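Local coordinates for protein ACDH-11, isoform b (PDB 4Y9J), which belongs to the acyl-CoA dehydrogenase family of flavoproteins and holds flavin-adenine dinucleotide in a four-chain assembly, at residues 31-36 against 367-372. Residues are numbered along the deposited sequence; the frame is centred on the assembly and turned at random.
Sequences DPILDR and GSMLLL
Ile33 drives one methyl, CD1, against the helix 352-383, and the tight part of the contact gathers round that carbon. Ile33 CD1 lies 3.7 Å from Met369 CG and 3.8 Å from Met369 CB, so it rides on the root of the methionine chain rather than on its sulfur. Roughly at right angles to that approach, Leu370 CD2 comes within 3.9 Å of Ile33 CD1. Met369 has CG anti to the backbone N (chi1 -159°) and then bends at chi2, and the two side chains slide past each other in opposite directions; Met369 also packs on Phe133 of helix 121-135. The contact thus joins the AidB-like N-terminal part of this acyl-CoA dehydrogenase fold to a long helix of the C-terminal domain. Ile33 sits at the N-cap of helix 34-41, where Asp31 forms an Asx turn: Asp31 OD1 accepts from Ile33 N at 3.0 Å and from Leu34 N at 2.8 Å, the donors arriving from opposite faces of the carboxylate. Asp31 OD2 forms a salt bridge with Arg328 NE. The partly exposed side is Asp35 and Arg36, which do not touch 367-372; Arg36 turns instead to Asp554 and to Asp589 of a second subunit, with salt bridges to both.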
ATOM      1  N   ASP B  31     -21.972 -30.824   8.695  1.00 45.79           N
ATOM      2  CA  ASP B  31     -21.029 -31.776   8.081  1.00 45.56           C
ATOM      3  C   ASP B  31     -21.788 -33.087   7.740  1.00 47.98           C
ATOM      4  O   ASP B  31     -22.483 -33.623   8.604  1.00 49.41           O
ATOM      5  CB  ASP B  31     -19.815 -32.097   8.965  1.00 43.49           C
ATOM      6  CG  ASP B  31     -18.673 -32.815   8.200  1.00 43.29           C
ATOM      7  OD1 ASP B  31     -18.667 -34.068   8.111  1.00 45.02           O
ATOM      8  OD2 ASP B  31     -17.736 -32.125   7.725  1.00 44.62           O
ATOM      9  N   PRO B  32     -21.599 -33.601   6.507  1.00 47.84           N
ATOM     10  CA  PRO B  32     -22.169 -34.874   6.074  1.00 50.63           C
ATOM     11  C   PRO B  32     -21.857 -36.067   6.948  1.00 49.58           C
ATOM     12  O   PRO B  32     -22.740 -36.869   7.174  1.00 54.80           O
ATOM     13  CB  PRO B  32     -21.537 -35.056   4.704  1.00 49.53           C
ATOM     14  CG  PRO B  32     -21.429 -33.673   4.169  1.00 48.87           C
ATOM     15  CD  PRO B  32     -20.999 -32.883   5.367  1.00 46.65           C
ATOM     16  N   ILE B  33     -20.627 -36.226   7.419  1.00 48.71           N
ATOM     17  CA  ILE B  33     -20.263 -37.433   8.139  1.00 51.59           C
ATOM     18  C   ILE B  33     -19.591 -37.329   9.491  1.00 51.96           C
ATOM     19  O   ILE B  33     -19.455 -38.341  10.149  1.00 50.80           O
ATOM     20  CB  ILE B  33     -19.308 -38.356   7.367  1.00 56.81           C
ATOM     21  CG1 ILE B  33     -18.013 -37.677   7.042  1.00 54.15           C
ATOM     22  CG2 ILE B  33     -19.952 -39.004   6.145  1.00 61.58           C
ATOM     23  CD1 ILE B  33     -16.971 -38.722   6.725  1.00 58.08           C
ATOM     24  N   LEU B  34     -19.158 -36.144   9.906  1.00 49.69           N
ATOM     25  CA  LEU B  34     -18.508 -35.974  11.202  1.00 49.16           C
ATOM     26  C   LEU B  34     -19.264 -36.516  12.415  1.00 51.29           C
ATOM     27  O   LEU B  34     -18.692 -37.240  13.226  1.00 50.70           O
ATOM     28  CB  LEU B  34     -18.228 -34.481  11.438  1.00 48.00           C
ATOM     29  CG  LEU B  34     -17.412 -34.215  12.683  1.00 48.93           C
ATOM     30  CD1 LEU B  34     -16.164 -35.080  12.715  1.00 49.16           C
ATOM     31  CD2 LEU B  34     -17.105 -32.732  12.655  1.00 47.86           C
ATOM     32  N   ASP B  35     -20.517 -36.107  12.573  1.00 51.22           N
ATOM     33  CA  ASP B  35     -21.284 -36.544  13.717  1.00 53.75           C
ATOM     34  C   ASP B  35     -21.519 -38.078  13.658  1.00 57.31           C
ATOM     35  O   ASP B  35     -21.384 -38.754  14.680  1.00 61.56           O
ATOM     36  CB  ASP B  35     -22.616 -35.790  13.779  1.00 55.10           C
ATOM     37  CG  ASP B  35     -23.504 -36.204  14.993  1.00 57.33           C
ATOM     38  OD1 ASP B  35     -23.182 -35.822  16.153  1.00 58.46           O
ATOM     39  OD2 ASP B  35     -24.533 -36.877  14.770  1.00 59.24           O
ATOM     40  N   ARG B  36     -21.903 -38.624  12.493  1.00 56.89           N
ATOM     41  CA  ARG B  36     -22.089 -40.085  12.346  1.00 58.75           C
ATOM     42  C   ARG B  36     -20.820 -40.845  12.725  1.00 57.27           C
ATOM     43  O   ARG B  36     -20.907 -41.864  13.368  1.00 59.28           O
ATOM     44  CB  ARG B  36     -22.575 -40.481  10.944  1.00 61.25           C
ATOM     45  CG  ARG B  36     -24.027 -40.119  10.659  1.00 62.70           C
ATOM     46  CD  ARG B  36     -24.669 -40.939   9.555  1.00 65.33           C
ATOM     47  NE  ARG B  36     -24.026 -40.909   8.227  1.00 62.02           N
ATOM     48  CZ  ARG B  36     -24.044 -39.880   7.377  1.00 61.50           C
ATOM     49  NH1 ARG B  36     -24.653 -38.738   7.685  1.00 59.51           N
ATOM     50  NH2 ARG B  36     -23.436 -39.986   6.192  1.00 57.06           N
ATOM     51  N   GLY B 367     -13.649 -40.399   2.105  1.00 42.36           N
ATOM     52  CA  GLY B 367     -12.630 -41.445   2.289  1.00 41.96           C
ATOM     53  C   GLY B 367     -11.444 -40.921   3.129  1.00 39.75           C
ATOM     54  O   GLY B 367     -10.978 -41.527   4.084  1.00 40.65           O
ATOM     55  N   SER B 368     -10.962 -39.778   2.749  1.00 38.27           N
ATOM     56  CA  SER B 368      -9.843 -39.180   3.493  1.00 38.20           C
ATOM     57  C   SER B 368     -10.208 -38.724   4.925  1.00 37.77           C
ATOM     58  O   SER B 368      -9.428 -38.743   5.829  1.00 39.70           O
ATOM     59  CB  SER B 368      -9.231 -38.056   2.699  1.00 36.47           C
ATOM     60  OG  SER B 368      -8.671 -38.614   1.588  1.00 37.03           O
ATOM     61  N   MET B 369     -11.416 -38.311   5.088  1.00 38.57           N
ATOM     62  CA  MET B 369     -11.927 -37.995   6.373  1.00 40.53           C
ATOM     63  C   MET B 369     -11.873 -39.224   7.302  1.00 40.70           C
ATOM     64  O   MET B 369     -11.470 -39.105   8.458  1.00 40.34           O
ATOM     65  CB  MET B 369     -13.358 -37.577   6.166  1.00 44.07           C
ATOM     66  CG  MET B 369     -13.884 -36.781   7.252  1.00 54.43           C
ATOM     67  SD  MET B 369     -13.326 -35.081   6.883  1.00 62.35           S
ATOM     68  CE  MET B 369     -13.938 -34.868   8.538  1.00 53.33           C
ATOM     69  N   LEU B 370     -12.299 -40.389   6.818  1.00 42.98           N
ATOM     70  CA  LEU B 370     -12.318 -41.607   7.669  1.00 41.91           C
ATOM     71  C   LEU B 370     -10.879 -41.998   7.952  1.00 41.73           C
ATOM     72  O   LEU B 370     -10.591 -42.478   9.007  1.00 42.39           O
ATOM     73  CB  LEU B 370     -13.130 -42.700   7.012  1.00 46.71           C
ATOM     74  CG  LEU B 370     -14.630 -42.450   6.976  1.00 47.14           C
ATOM     75  CD1 LEU B 370     -15.327 -43.750   6.744  1.00 52.28           C
ATOM     76  CD2 LEU B 370     -15.161 -41.810   8.270  1.00 48.69           C
ATOM     77  N   LEU B 371      -9.968 -41.791   7.001  1.00 39.84           N
ATOM     78  CA  LEU B 371      -8.561 -42.077   7.202  1.00 40.20           C
ATOM     79  C   LEU B 371      -8.036 -41.170   8.307  1.00 39.64           C
ATOM     80  O   LEU B 371      -7.250 -41.617   9.121  1.00 41.03           O
ATOM     81  CB  LEU B 371      -7.769 -41.934   5.903  1.00 40.50           C
ATOM     82  CG  LEU B 371      -6.340 -42.491   5.745  1.00 41.97           C
ATOM     83  CD1 LEU B 371      -6.352 -43.999   5.774  1.00 43.83           C
ATOM     84  CD2 LEU B 371      -5.655 -42.021   4.450  1.00 40.95           C
ATOM     85  N   LEU B 372      -8.435 -39.890   8.295  1.00 40.63           N
ATOM     86  CA  LEU B 372      -8.028 -38.949   9.318  1.00 38.67           C
ATOM     87  C   LEU B 372      -8.440 -39.392  10.697  1.00 40.34           C
ATOM     88  O   LEU B 372      -7.651 -39.289  11.657  1.00 41.79           O
ATOM     89  CB  LEU B 372      -8.657 -37.599   9.064  1.00 38.95           C
ATOM     90  CG  LEU B 372      -8.522 -36.564  10.183  1.00 37.88           C
ATOM     91  CD1 LEU B 372      -7.062 -36.210  10.462  1.00 36.24           C
ATOM     92  CD2 LEU B 372      -9.332 -35.317   9.827  1.00 37.64           C
TER